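Local coordinates for protein mandalate racemase/muconate lactonizing enzyme (Unidentified, PDB 4E4U) that probably belongs to the enolase superfamily, whose members abstract a proton alpha to a carboxylate, although its own substrate is not established, at residues P16-M21 and S335-G340; L73-Y78 and F82-D87; T89-V94 and L261-E266; L147-A152 and R195-S200; I306-Y311 and A318-L323. All coordinates share one frame; numbering follows the deposited sequence. Where two conformers were deposited one is given.

Interaction 1. Residues P16-M21 and S335-G340; sequences PHVGGM and SIMTWG
Ile336, which meets Val18 across this contact, places its backbone N 3.7 Å above the plane of the Trp339 indole, offset toward the rim, and Ser335 C lies over the same face. In 16-21 the Met21 CE methyl sits over the centre of one face of the His17 imidazole. Neither ring touches the opposite segment; Trp339 also meets the His343 ring edge-to-face. Val18 CG1, anti to the backbone N (chi1 -161°), touches Ile336 CG2 at 3.6 Å as the two branched chains slide past one another in opposite directions. Met337, bent at chi3, brings its CE to 4.2 Å from Val18 CG1, crossing at about a right angle. Ile336 CD1 rests 3.9 Å from Gly19 CA, where glycine suits the third position of a type II turn with positive phi. The turn closes through Gly20 N to His17 O, 3.0 Å. The loop between strands 3-12 and 22-30 reaches the loop that follows barrel strand 333-335, as in enolase-superfamily proteins, where such a loop overhangs the barrel mouth. Met337 also touches Tyr132, part of the bound dithiol's pocket. All meeting groups are apolar, so the contact rests on dispersion and burial, without directional bonds.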
# COMPACT_ATOMS: atom_id res chain seq x y z
N PRO A 16 13.59 -45.96 19.57
CA PRO A 16 12.37 -45.14 19.68
C PRO A 16 12.14 -44.16 18.51
O PRO A 16 11.49 -43.14 18.71
CB PRO A 16 12.61 -44.36 20.97
CG PRO A 16 14.09 -44.17 21.01
CD PRO A 16 14.70 -45.39 20.36
N HIS A 17 12.67 -44.48 17.33
CA HIS A 17 12.38 -43.73 16.10
C HIS A 17 12.86 -42.27 16.13
O HIS A 17 12.13 -41.36 15.73
CB HIS A 17 10.88 -43.81 15.76
CG HIS A 17 10.30 -45.19 15.90
ND1 HIS A 17 10.71 -46.25 15.13
CD2 HIS A 17 9.35 -45.67 16.74
CE1 HIS A 17 10.03 -47.33 15.49
NE2 HIS A 17 9.20 -47.00 16.46
N VAL A 18 14.09 -42.05 16.57
CA VAL A 18 14.64 -40.70 16.55
C VAL A 18 14.95 -40.30 15.11
O VAL A 18 15.75 -40.94 14.43
CB VAL A 18 15.88 -40.54 17.44
CG1 VAL A 18 16.12 -39.07 17.75
CG2 VAL A 18 15.72 -41.32 18.73
N GLY A 19 14.31 -39.24 14.64
CA GLY A 19 14.42 -38.85 13.25
C GLY A 19 13.29 -39.43 12.41
O GLY A 19 13.33 -39.35 11.18
N GLY A 20 12.30 -40.02 13.07
CA GLY A 20 11.10 -40.47 12.38
C GLY A 20 11.00 -41.97 12.17
O GLY A 20 11.84 -42.73 12.64
N MET A 21 9.96 -42.40 11.46
CA MET A 21 9.69 -43.82 11.28
C MET A 21 10.54 -44.50 10.21
O MET A 21 10.88 -45.68 10.34
CB MET A 21 8.21 -44.04 10.98
CG MET A 21 7.26 -43.51 12.04
SD MET A 21 7.63 -44.16 13.68
CE MET A 21 7.42 -45.91 13.42
N SER A 335 20.54 -30.46 14.26
CA SER A 335 21.17 -31.76 14.43
C SER A 335 20.28 -32.67 15.24
O SER A 335 19.53 -32.21 16.10
CB SER A 335 22.52 -31.61 15.11
OG SER A 335 23.37 -30.82 14.31
N ILE A 336 20.33 -33.96 14.95
CA ILE A 336 19.58 -34.93 15.73
C ILE A 336 20.53 -35.45 16.78
O ILE A 336 21.37 -36.31 16.52
CB ILE A 336 18.97 -36.02 14.85
CG1 ILE A 336 17.99 -35.38 13.85
CG2 ILE A 336 18.26 -37.05 15.71
CD1 ILE A 336 17.37 -36.33 12.85
N MET A 337 20.43 -34.87 17.98
CA MET A 337 21.41 -35.06 19.04
C MET A 337 22.81 -34.80 18.48
O MET A 337 23.01 -33.74 17.87
CB MET A 337 21.24 -36.43 19.71
CG MET A 337 19.88 -36.51 20.38
SD MET A 337 19.58 -37.96 21.38
CE MET A 337 19.55 -39.18 20.10
N THR A 338 23.75 -35.72 18.64
CA THR A 338 25.10 -35.49 18.11
C THR A 338 25.45 -36.43 16.95
O THR A 338 26.62 -36.73 16.72
CB THR A 338 26.17 -35.58 19.21
OG1 THR A 338 26.17 -36.89 19.78
CG2 THR A 338 25.89 -34.55 20.29
N TRP A 339 24.43 -36.88 16.23
CA TRP A 339 24.57 -37.71 15.03
C TRP A 339 25.13 -39.10 15.29
O TRP A 339 25.72 -39.72 14.40
CB TRP A 339 25.40 -37.01 13.94
CG TRP A 339 24.83 -35.70 13.46
CD1 TRP A 339 25.40 -34.47 13.60
CD2 TRP A 339 23.60 -35.50 12.76
NE1 TRP A 339 24.60 -33.51 13.03
CE2 TRP A 339 23.48 -34.12 12.50
CE3 TRP A 339 22.59 -36.36 12.32
CZ2 TRP A 339 22.39 -33.58 11.82
CZ3 TRP A 339 21.50 -35.81 11.65
CH2 TRP A 339 21.41 -34.43 11.41
N GLY A 340 24.96 -39.59 16.52
CA GLY A 340 25.35 -40.95 16.85
C GLY A 340 24.20 -41.91 16.56
O GLY A 340 23.35 -41.64 15.70

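Interaction 2. Residues L73-Y78 and F82-D87; sequences LFRQAY and FTQRPD
Tyr78 meets Gln84, Arg85 and Pro86 through its ring, and much of this contact is aromatic packing. Gln84 CA stands over the ring at 4.2 Å from the Tyr78 centroid, 27° off the normal, a CH-pi contact, while Arg85 N lies over a face, offset toward the rim. Pro86 CD adds an apolar touch at 3.9 Å from Tyr78 CE1. The ring gets there because CG is anti to the backbone N (chi1 -177°), swinging it from the helix toward the loop. Tyr78 CD2 lies over one face of the Arg75 guanidinium, offset toward the rim, and Arg75 NH2 passes near Gln84 NE2, a meeting of two donors. Their hydrogen bonds go elsewhere, Arg75 NE to Ala173 O of the second subunit and Gln84 NE2 to Ser79 OG.

This is the turn between helices 70-79 and 88-109 of the N-terminal capping domain, and its polar atoms are met partly by water. Gln84 N gives Tyr78 O a weak bond of 2.9 Å, bent to 128°. Water 2 lies in the plane of the Tyr78 ring at its edge, joining Tyr78 OH and Gln84 O, each at 2.8 Å. Water 1 lies within hydrogen-bonding distance of Ala77 O and Thr83 OG1, bridging the two segments; the direct partner of Thr83 OG1 is Ser80 O.

Among the charged groups, Arg85 curls so that NE (3.0 Å) and NH2 come side-on to Pro86 O, and NH2 also forms a salt bridge with Glu266 of the second subunit. Asp87, N-cap of helix 88-109, accepts from Met90 N through OD1.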
# COMPACT_ATOMS: atom_id res chain seq x y z
N LEU A 73 16.65 -31.11 -14.76
CA LEU A 73 15.94 -32.05 -13.89
C LEU A 73 14.85 -31.37 -13.09
O LEU A 73 13.70 -31.83 -13.05
CB LEU A 73 16.93 -32.75 -12.96
CG LEU A 73 16.32 -33.65 -11.88
CD1 LEU A 73 15.43 -34.74 -12.48
CD2 LEU A 73 17.44 -34.25 -11.02
N PHE A 74 15.19 -30.26 -12.43
CA PHE A 74 14.20 -29.54 -11.65
C PHE A 74 13.02 -29.10 -12.52
O PHE A 74 11.86 -29.32 -12.17
CB PHE A 74 14.80 -28.34 -10.91
CG PHE A 74 13.77 -27.57 -10.13
CD1 PHE A 74 13.45 -27.94 -8.84
CD2 PHE A 74 13.07 -26.53 -10.73
CE1 PHE A 74 12.47 -27.25 -8.12
CE2 PHE A 74 12.10 -25.84 -10.03
CZ PHE A 74 11.79 -26.21 -8.73
N ARG A 75 13.31 -28.47 -13.66
CA ARG A 75 12.24 -27.96 -14.51
C ARG A 75 11.34 -29.08 -15.03
O ARG A 75 10.13 -28.91 -15.09
CB ARG A 75 12.78 -27.14 -15.69
CG ARG A 75 13.48 -25.82 -15.32
CD ARG A 75 12.62 -24.89 -14.47
NE ARG A 75 11.32 -24.61 -15.06
CZ ARG A 75 10.42 -23.79 -14.52
NH1 ARG A 75 10.72 -23.13 -13.40
NH2 ARG A 75 9.24 -23.60 -15.11
N GLN A 76 11.93 -30.21 -15.40
CA GLN A 76 11.12 -31.32 -15.90
C GLN A 76 10.20 -31.86 -14.80
O GLN A 76 9.02 -32.11 -15.03
CB GLN A 76 11.99 -32.45 -16.46
CG GLN A 76 12.89 -32.07 -17.62
CD GLN A 76 12.14 -31.54 -18.83
OE1 GLN A 76 11.08 -32.06 -19.21
NE2 GLN A 76 12.71 -30.53 -19.48
N ALA A 77 10.75 -32.04 -13.60
CA ALA A 77 9.96 -32.56 -12.49
C ALA A 77 8.87 -31.58 -12.08
O ALA A 77 7.72 -31.96 -11.87
CB ALA A 77 10.86 -32.88 -11.31
N TYR A 78 9.25 -30.31 -11.95
CA TYR A 78 8.34 -29.24 -11.57
C TYR A 78 7.17 -29.09 -12.55
O TYR A 78 6.08 -28.68 -12.16
CB TYR A 78 9.14 -27.93 -11.49
CG TYR A 78 8.38 -26.71 -11.03
CD1 TYR A 78 7.93 -26.59 -9.73
CD2 TYR A 78 8.13 -25.66 -11.91
CE1 TYR A 78 7.26 -25.47 -9.30
CE2 TYR A 78 7.45 -24.53 -11.49
CZ TYR A 78 7.01 -24.44 -10.19
OH TYR A 78 6.33 -23.32 -9.74
N PHE A 82 1.80 -31.35 -16.88
CA PHE A 82 1.18 -30.04 -17.02
C PHE A 82 0.81 -29.50 -15.64
O PHE A 82 -0.35 -29.24 -15.33
CB PHE A 82 -0.01 -30.06 -17.99
CG PHE A 82 -0.55 -28.69 -18.31
CD1 PHE A 82 0.30 -27.68 -18.76
CD2 PHE A 82 -1.91 -28.40 -18.16
CE1 PHE A 82 -0.19 -26.41 -19.05
CE2 PHE A 82 -2.40 -27.13 -18.44
CZ PHE A 82 -1.55 -26.14 -18.90
N THR A 83 1.82 -29.37 -14.80
CA THR A 83 1.65 -28.79 -13.48
C THR A 83 2.39 -27.45 -13.44
O THR A 83 1.77 -26.41 -13.68
CB THR A 83 2.09 -29.79 -12.36
OG1 THR A 83 3.41 -30.27 -12.62
CG2 THR A 83 1.11 -30.98 -12.31
N GLN A 84 3.69 -27.47 -13.20
CA GLN A 84 4.49 -26.24 -13.22
C GLN A 84 4.04 -25.27 -12.13
O GLN A 84 4.08 -24.04 -12.28
CB GLN A 84 4.50 -25.58 -14.61
CG GLN A 84 5.75 -24.76 -14.86
CD GLN A 84 5.92 -24.40 -16.32
OE1 GLN A 84 5.23 -23.52 -16.85
NE2 GLN A 84 6.82 -25.10 -17.01
N ARG A 85 3.58 -25.85 -11.03
CA ARG A 85 3.50 -25.20 -9.73
C ARG A 85 3.88 -26.29 -8.74
O ARG A 85 3.90 -27.46 -9.10
CB ARG A 85 2.10 -24.58 -9.46
CG ARG A 85 0.89 -25.37 -9.96
CD ARG A 85 0.66 -26.74 -9.28
NE ARG A 85 0.80 -26.67 -7.82
CZ ARG A 85 -0.09 -26.15 -6.98
NH1 ARG A 85 -1.25 -25.68 -7.42
NH2 ARG A 85 0.17 -26.11 -5.68
N PRO A 86 4.21 -25.92 -7.49
CA PRO A 86 4.77 -26.96 -6.62
C PRO A 86 3.82 -28.13 -6.33
O PRO A 86 2.69 -27.90 -5.89
CB PRO A 86 5.09 -26.19 -5.33
CG PRO A 86 5.33 -24.79 -5.80
CD PRO A 86 4.31 -24.58 -6.90
N ASP A 87 4.29 -29.35 -6.59
CA ASP A 87 3.65 -30.57 -6.11
C ASP A 87 4.57 -31.10 -5.01
O ASP A 87 5.71 -31.49 -5.27
CB ASP A 87 3.48 -31.59 -7.25
CG ASP A 87 2.90 -32.92 -6.76
OD1 ASP A 87 3.50 -33.53 -5.84
OD2 ASP A 87 1.84 -33.35 -7.29
O HOH W 1 5.26 -31.40 -10.64
O HOH W 2 5.62 -21.75 -11.92
O HOH W 3 6.03 -29.47 -8.82

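Interaction 3. Residues T89-V94 and L261-E266; sequences TMMGVV and LTTKYE
Met91 on helix 88-109 of the capping domain lies against Thr262 and Thr263, at the loop-to-helix junction of the barrel domain, so the contact joins the two domains of an enolase-type fold. The packing is carried by one flexible side chain. Met91 crosses Thr262 at about a right angle, with CB only 3.1 Å from Thr262 OG1, then bends at chi2 (-63°), which brings SD to 3.5 Å from Thr263 CG2. Methionine suits this place because its unbranched chain can curl along two threonines of differing orientation. It also touches Phe74.

The polar groups look elsewhere. Thr262 OG1, anti to the backbone N (chi1 -176°), presents itself to Met91 but is bonded to Arg285 O. Thr262 N donates to Glu266 OE1 at 2.9 Å and 160°, meeting it from above the carboxylate plane, while Glu266 OE2 forms a salt bridge with Arg85 of the second subunit. The same carboxylate thus bonds within its own segment and across the subunit interface. Thr263 OG1 takes a weak bond from Tyr265 N at 3.2 Å. It also donates to Thr262 O at 2.7 Å, in the carbonyl plane and on a lone pair.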
# COMPACT_ATOMS: atom_id res chain seq x y z
N THR A 89 4.98 -33.72 -3.02
CA THR A 89 5.64 -35.02 -3.07
C THR A 89 6.66 -35.06 -4.20
O THR A 89 7.77 -35.57 -4.01
CB THR A 89 4.62 -36.18 -3.20
OG1 THR A 89 3.80 -36.21 -2.03
CG2 THR A 89 5.33 -37.51 -3.34
N MET A 90 6.31 -34.50 -5.35
CA MET A 90 7.25 -34.48 -6.48
C MET A 90 8.51 -33.71 -6.10
O MET A 90 9.61 -34.12 -6.45
CB MET A 90 6.61 -33.84 -7.71
CG MET A 90 7.59 -33.60 -8.86
SD MET A 90 8.38 -35.11 -9.48
CE MET A 90 7.34 -35.45 -10.90
N MET A 91 8.34 -32.61 -5.39
CA MET A 91 9.50 -31.83 -4.99
C MET A 91 10.41 -32.60 -4.03
O MET A 91 11.63 -32.52 -4.13
CB MET A 91 9.09 -30.48 -4.43
CG MET A 91 8.51 -29.54 -5.49
SD MET A 91 9.68 -29.07 -6.79
CE MET A 91 9.33 -30.24 -8.09
N GLY A 92 9.82 -33.36 -3.10
CA GLY A 92 10.62 -34.23 -2.26
C GLY A 92 11.39 -35.25 -3.07
O GLY A 92 12.59 -35.46 -2.86
N VAL A 93 10.71 -35.89 -4.02
CA VAL A 93 11.37 -36.90 -4.85
C VAL A 93 12.51 -36.30 -5.67
O VAL A 93 13.62 -36.84 -5.68
CB VAL A 93 10.37 -37.60 -5.78
CG1 VAL A 93 11.09 -38.56 -6.73
CG2 VAL A 93 9.32 -38.34 -4.96
N VAL A 94 12.25 -35.19 -6.34
CA VAL A 94 13.32 -34.60 -7.15
C VAL A 94 14.47 -34.10 -6.28
O VAL A 94 15.61 -34.10 -6.73
CB VAL A 94 12.81 -33.52 -8.14
CG1 VAL A 94 12.62 -32.18 -7.45
CG2 VAL A 94 13.79 -33.40 -9.30
N LEU A 261 7.54 -25.96 3.44
CA LEU A 261 7.47 -25.21 2.18
C LEU A 261 8.41 -25.83 1.16
O LEU A 261 9.34 -26.56 1.51
CB LEU A 261 7.82 -23.74 2.41
CG LEU A 261 7.00 -23.04 3.49
CD1 LEU A 261 7.34 -21.55 3.51
CD2 LEU A 261 5.50 -23.24 3.31
N THR A 262 8.18 -25.54 -0.11
CA THR A 262 9.00 -26.10 -1.16
C THR A 262 9.11 -25.14 -2.34
O THR A 262 8.16 -24.43 -2.67
CB THR A 262 8.45 -27.47 -1.63
OG1 THR A 262 9.34 -28.03 -2.60
CG2 THR A 262 7.04 -27.35 -2.21
N THR A 263 10.29 -25.16 -2.98
CA THR A 263 10.68 -24.29 -4.10
C THR A 263 10.90 -22.83 -3.74
O THR A 263 10.33 -22.30 -2.77
CB THR A 263 9.71 -24.33 -5.32
OG1 THR A 263 8.60 -23.44 -5.13
CG2 THR A 263 9.23 -25.75 -5.64
N LYS A 264 11.70 -22.17 -4.57
CA LYS A 264 11.96 -20.75 -4.43
C LYS A 264 10.68 -19.91 -4.56
O LYS A 264 10.60 -18.83 -4.00
CB LYS A 264 12.98 -20.31 -5.47
CG LYS A 264 12.55 -20.55 -6.91
CD LYS A 264 13.75 -20.47 -7.85
CE LYS A 264 13.42 -20.94 -9.26
NZ LYS A 264 13.09 -22.40 -9.29
N TYR A 265 9.69 -20.41 -5.28
CA TYR A 265 8.46 -19.65 -5.48
C TYR A 265 7.68 -19.48 -4.17
O TYR A 265 7.12 -18.41 -3.91
CB TYR A 265 7.59 -20.32 -6.55
CG TYR A 265 8.32 -20.46 -7.86
CD1 TYR A 265 8.59 -19.35 -8.65
CD2 TYR A 265 8.74 -21.71 -8.31
CE1 TYR A 265 9.26 -19.48 -9.86
CE2 TYR A 265 9.41 -21.84 -9.52
CZ TYR A 265 9.66 -20.73 -10.28
OH TYR A 265 10.33 -20.87 -11.48
N GLU A 266 7.65 -20.52 -3.34
CA GLU A 266 6.96 -20.43 -2.06
C GLU A 266 7.73 -19.56 -1.06
O GLU A 266 7.13 -18.77 -0.33
CB GLU A 266 6.68 -21.82 -1.48
CG GLU A 266 5.67 -22.58 -2.30
CD GLU A 266 5.23 -23.90 -1.69
OE1 GLU A 266 5.61 -24.22 -0.54
OE2 GLU A 266 4.48 -24.63 -2.38

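Interaction 4. Residues L147-A152 and R195-S200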
# COMPACT_ATOMS: atom_id res chain seq x y z
N LEU A 147 12.60 -31.79 33.61
CA LEU A 147 13.36 -32.76 32.83
C LEU A 147 13.94 -32.09 31.58
O LEU A 147 15.08 -32.37 31.21
CB LEU A 147 12.48 -33.94 32.40
CG LEU A 147 12.20 -35.04 33.42
CD1 LEU A 147 11.32 -36.09 32.77
CD2 LEU A 147 13.50 -35.66 33.93
N ALA A 148 13.15 -31.23 30.95
CA ALA A 148 13.63 -30.48 29.79
C ALA A 148 14.82 -29.61 30.19
O ALA A 148 15.84 -29.58 29.49
CB ALA A 148 12.51 -29.63 29.20
N ALA A 149 14.70 -28.92 31.31
CA ALA A 149 15.77 -28.04 31.78
C ALA A 149 17.05 -28.82 32.06
O ALA A 149 18.15 -28.38 31.69
CB ALA A 149 15.32 -27.27 33.01
N GLU A 150 16.91 -29.97 32.72
CA GLU A 150 18.06 -30.82 33.02
C GLU A 150 18.73 -31.28 31.74
O GLU A 150 19.96 -31.27 31.63
CB GLU A 150 17.60 -32.04 33.84
CG GLU A 150 18.68 -33.08 34.08
CD GLU A 150 18.17 -34.27 34.87
OE1 GLU A 150 17.18 -34.90 34.43
OE2 GLU A 150 18.76 -34.58 35.92
N CYS A 151 17.92 -31.67 30.76
CA CYS A 151 18.43 -32.09 29.47
C CYS A 151 19.15 -30.94 28.76
O CYS A 151 20.22 -31.13 28.17
CB CYS A 151 17.28 -32.62 28.62
SG CYS A 151 17.72 -33.15 26.96
N ALA A 152 18.57 -29.75 28.81
CA ALA A 152 19.21 -28.58 28.22
C ALA A 152 20.59 -28.34 28.84
O ALA A 152 21.56 -28.06 28.13
CB ALA A 152 18.34 -27.35 28.39
N ARG A 195 15.66 -21.54 30.43
CA ARG A 195 16.52 -20.36 30.55
C ARG A 195 17.32 -20.40 31.86
O ARG A 195 18.52 -20.10 31.85
CB ARG A 195 15.73 -19.06 30.45
CG ARG A 195 16.57 -17.81 30.74
CD ARG A 195 17.71 -17.63 29.73
NE ARG A 195 17.21 -17.20 28.43
CZ ARG A 195 17.69 -17.60 27.26
NH1 ARG A 195 18.70 -18.47 27.22
NH2 ARG A 195 17.17 -17.15 26.13
N GLU A 196 16.68 -20.76 32.97
CA GLU A 196 17.38 -20.86 34.25
C GLU A 196 18.54 -21.85 34.16
O GLU A 196 19.62 -21.62 34.70
CB GLU A 196 16.42 -21.29 35.37
CG GLU A 196 17.10 -21.48 36.73
CD GLU A 196 16.15 -21.99 37.82
OE1 GLU A 196 15.21 -22.76 37.50
OE2 GLU A 196 16.36 -21.63 39.00
N ALA A 197 18.31 -22.95 33.45
CA ALA A 197 19.31 -24.01 33.34
C ALA A 197 20.48 -23.67 32.42
O ALA A 197 21.60 -24.10 32.68
CB ALA A 197 18.64 -25.31 32.88
N VAL A 198 20.24 -22.90 31.36
CA VAL A 198 21.28 -22.62 30.38
C VAL A 198 21.87 -21.22 30.48
O VAL A 198 22.94 -20.95 29.92
CB VAL A 198 20.82 -22.88 28.92
CG1 VAL A 198 20.28 -24.30 28.78
CG2 VAL A 198 19.78 -21.84 28.46
N GLY A 199 21.18 -20.32 31.18
CA GLY A 199 21.60 -18.93 31.25
C GLY A 199 21.81 -18.34 29.87
O GLY A 199 20.97 -18.52 28.98
N SER A 200 22.94 -17.66 29.66
CA SER A 200 23.24 -17.08 28.36
C SER A 200 24.13 -17.98 27.51
O SER A 200 24.67 -17.54 26.49
CB SER A 200 23.86 -15.70 28.53
OG SER A 200 22.90 -14.79 29.04
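Ala149 and Ala197 bring two helices close: their CA atoms are 5.6 Å apart, and the methyls touch at 3.9 Å (Ala149 CB to Ala197 CB). Ala197 CB also nestles at 3.3 Å from Ala149 O, so the methyl lies against backbone as much as side chain. One turn further along, Ala152 CB meets Val198 CG1 at 3.6 Å. That branch lies beside the backbone N and anti to the carbonyl carbon (chi1 -54°), which turns it toward the helix 145-158. Alanine suits these positions since a lone methyl lets the backbones approach, and valine, bulkier by two methyls, reaches the slightly wider spacing at Ala152, where the CA atoms stand 6.7 Å apart.

On the outer side the contact opens to solvent. Glu150 and Glu196 are exposed, and Ala197 is only partly covered. At the end of helix 181-198, Gly199, with positive phi, leaves the helix, and its O accepts at 2.9 Å from Arg195 NH1, which also bonds Ala202 O; the donor lies nearly along the C=O axis though with a bent N-H geometry of 132°. Ser200 OG bonds to Asp185 of the fourth subunit. Cys151, on the same helix as Ala149 and Ala152, is linked covalently to a sulfur of the bound dithiol, probably a crystallisation additive.

Helices 145-158 and 181-198 are neighbours on the barrel's outside, following strands 125-130 and 162-165, and the contact continues down their shared groove as Ala148 meets Phe190, Ala149 meets Arg193 and Ala152 meets Val194.

Interaction 5. Residues I306-Y311 and A318-L323; sequences IAPHLY and AASIQL
Ser320 OG, packed against Pro308, is held by two polar partners: it is hydrogen-bonded to Gln333 OE1 and accepts a hydrogen bond from water 4 at 3.0 Å. The same water donates to His309 O at 2.8 Å, so one molecule bridges helix and loop and supplies the backbone carbonyl of buried His309 with a donor. The hydroxyl gets there with OG anti to the backbone N (chi1 -160°).

Carbon atoms make up the rest: Pro308 CB lies 3.1 Å from Ser320 OG, and the proline ring, having no N-H to satisfy, fits a place where the chain leaves strand 305-306. Leu310 CD2 approaches Ser320 CB at 4.4 Å, a looser touch. At the other end Ile306 CD1 meets Leu323 CD2 at 3.9 Å, the two chains crossing at a slant. Leu323 CG is anti to its backbone N, which extends the isobutyl group toward the strand.

The His309 side chain touches Glu334 and meets the Tyr41 ring, and its ND1 is bonded to Asn282. The segments belong to one beta-alpha-beta unit of the barrel: strand 305-306 pairs with 278-279, helix 314-325 lies outside it, and Gln333 marks the next strand, 333-335, while helix 289-301 touches both Leu323 and Ile306.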
# COMPACT_ATOMS: atom_id res chain seq x y z
N ILE A 306 19.36 -18.52 6.86
CA ILE A 306 18.88 -19.89 6.73
C ILE A 306 19.30 -20.73 7.92
O ILE A 306 20.40 -20.57 8.47
CB ILE A 306 19.30 -20.58 5.40
CG1 ILE A 306 20.79 -20.93 5.41
CG2 ILE A 306 18.91 -19.73 4.20
CD1 ILE A 306 21.17 -21.91 4.32
N ALA A 307 18.40 -21.60 8.33
CA ALA A 307 18.62 -22.53 9.42
C ALA A 307 17.99 -23.85 9.01
O ALA A 307 16.84 -24.13 9.37
CB ALA A 307 17.99 -22.01 10.70
N PRO A 308 18.71 -24.65 8.21
CA PRO A 308 18.04 -25.80 7.59
C PRO A 308 17.47 -26.79 8.60
O PRO A 308 18.07 -27.09 9.64
CB PRO A 308 19.15 -26.44 6.76
CG PRO A 308 20.10 -25.33 6.48
CD PRO A 308 20.09 -24.49 7.73
N HIS A 309 16.30 -27.29 8.25
CA HIS A 309 15.58 -28.27 9.04
C HIS A 309 16.14 -29.66 8.80
O HIS A 309 16.58 -29.99 7.69
CB HIS A 309 14.10 -28.24 8.64
CG HIS A 309 13.30 -29.39 9.14
ND1 HIS A 309 13.12 -30.55 8.41
CD2 HIS A 309 12.60 -29.57 10.29
CE1 HIS A 309 12.37 -31.39 9.10
NE2 HIS A 309 12.04 -30.82 10.24
N LEU A 310 16.10 -30.50 9.83
CA LEU A 310 16.50 -31.88 9.68
C LEU A 310 15.70 -32.76 10.65
O LEU A 310 15.84 -32.64 11.86
CB LEU A 310 18.00 -32.02 9.92
CG LEU A 310 18.76 -33.06 9.09
CD1 LEU A 310 18.29 -34.46 9.45
CD2 LEU A 310 18.61 -32.78 7.60
N TYR A 311 14.85 -33.62 10.10
CA TYR A 311 14.19 -34.66 10.89
C TYR A 311 14.10 -35.89 10.02
O TYR A 311 13.02 -36.32 9.61
CB TYR A 311 12.81 -34.23 11.39
CG TYR A 311 12.33 -35.15 12.50
CD1 TYR A 311 12.97 -35.15 13.73
CD2 TYR A 311 11.28 -36.03 12.31
CE1 TYR A 311 12.57 -35.99 14.75
CE2 TYR A 311 10.87 -36.89 13.33
CZ TYR A 311 11.52 -36.86 14.55
OH TYR A 311 11.12 -37.70 15.57
N ALA A 318 23.82 -34.71 5.35
CA ALA A 318 25.05 -34.43 4.61
C ALA A 318 24.83 -33.37 3.54
O ALA A 318 25.64 -32.45 3.40
CB ALA A 318 25.62 -35.70 4.01
N ALA A 319 23.72 -33.47 2.80
CA ALA A 319 23.41 -32.47 1.78
C ALA A 319 23.20 -31.10 2.42
O ALA A 319 23.65 -30.08 1.89
CB ALA A 319 22.19 -32.90 0.97
N SER A 320 22.51 -31.08 3.55
CA SER A 320 22.25 -29.84 4.27
C SER A 320 23.55 -29.17 4.70
O SER A 320 23.70 -27.95 4.60
CB SER A 320 21.37 -30.14 5.48
OG SER A 320 20.73 -28.97 5.93
N ILE A 321 24.50 -29.99 5.15
CA ILE A 321 25.81 -29.52 5.56
C ILE A 321 26.56 -28.93 4.37
O ILE A 321 27.23 -27.91 4.50
CB ILE A 321 26.59 -30.68 6.21
CG1 ILE A 321 25.99 -30.98 7.58
CG2 ILE A 321 28.09 -30.37 6.29
CD1 ILE A 321 26.28 -32.38 8.10
N GLN A 322 26.44 -29.55 3.20
CA GLN A 322 27.07 -29.01 1.99
C GLN A 322 26.55 -27.60 1.69
O GLN A 322 27.34 -26.69 1.41
CB GLN A 322 26.83 -29.93 0.79
CG GLN A 322 27.51 -31.28 0.92
CD GLN A 322 29.01 -31.21 0.83
OE1 GLN A 322 29.56 -30.57 -0.07
NE2 GLN A 322 29.70 -31.86 1.75
N LEU A 323 25.24 -27.41 1.75
CA LEU A 323 24.67 -26.09 1.53
C LEU A 323 25.17 -25.10 2.58
O LEU A 323 25.63 -24.01 2.25
CB LEU A 323 23.14 -26.15 1.57
CG LEU A 323 22.45 -24.78 1.48
CD1 LEU A 323 22.61 -24.20 0.08
CD2 LEU A 323 20.98 -24.88 1.86
O HOH W 4 17.94 -29.78 5.25

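From the N terminus, 16-21 opens interaction 1, whose loop closes only at 335-340 and encloses all the others. Inside it, interaction 2 closes a short loop within the capping domain before interaction 3 opens at 89-94 and joins helix 88-109 to barrel helix 263-272. Interaction 4, between two barrel helices, nests inside interaction 3, about 36 Å away between centres. Interaction 5 follows in series after 3, close to the chain's centre in space. No loops cross. Interactions 2 and 3 touch each other and the second subunit, while interactions 1 and 5 touch through Tyr311 and Leu310. Thus 1 and 3 tie capping domain to barrel, on opposite sides of the chain's centre.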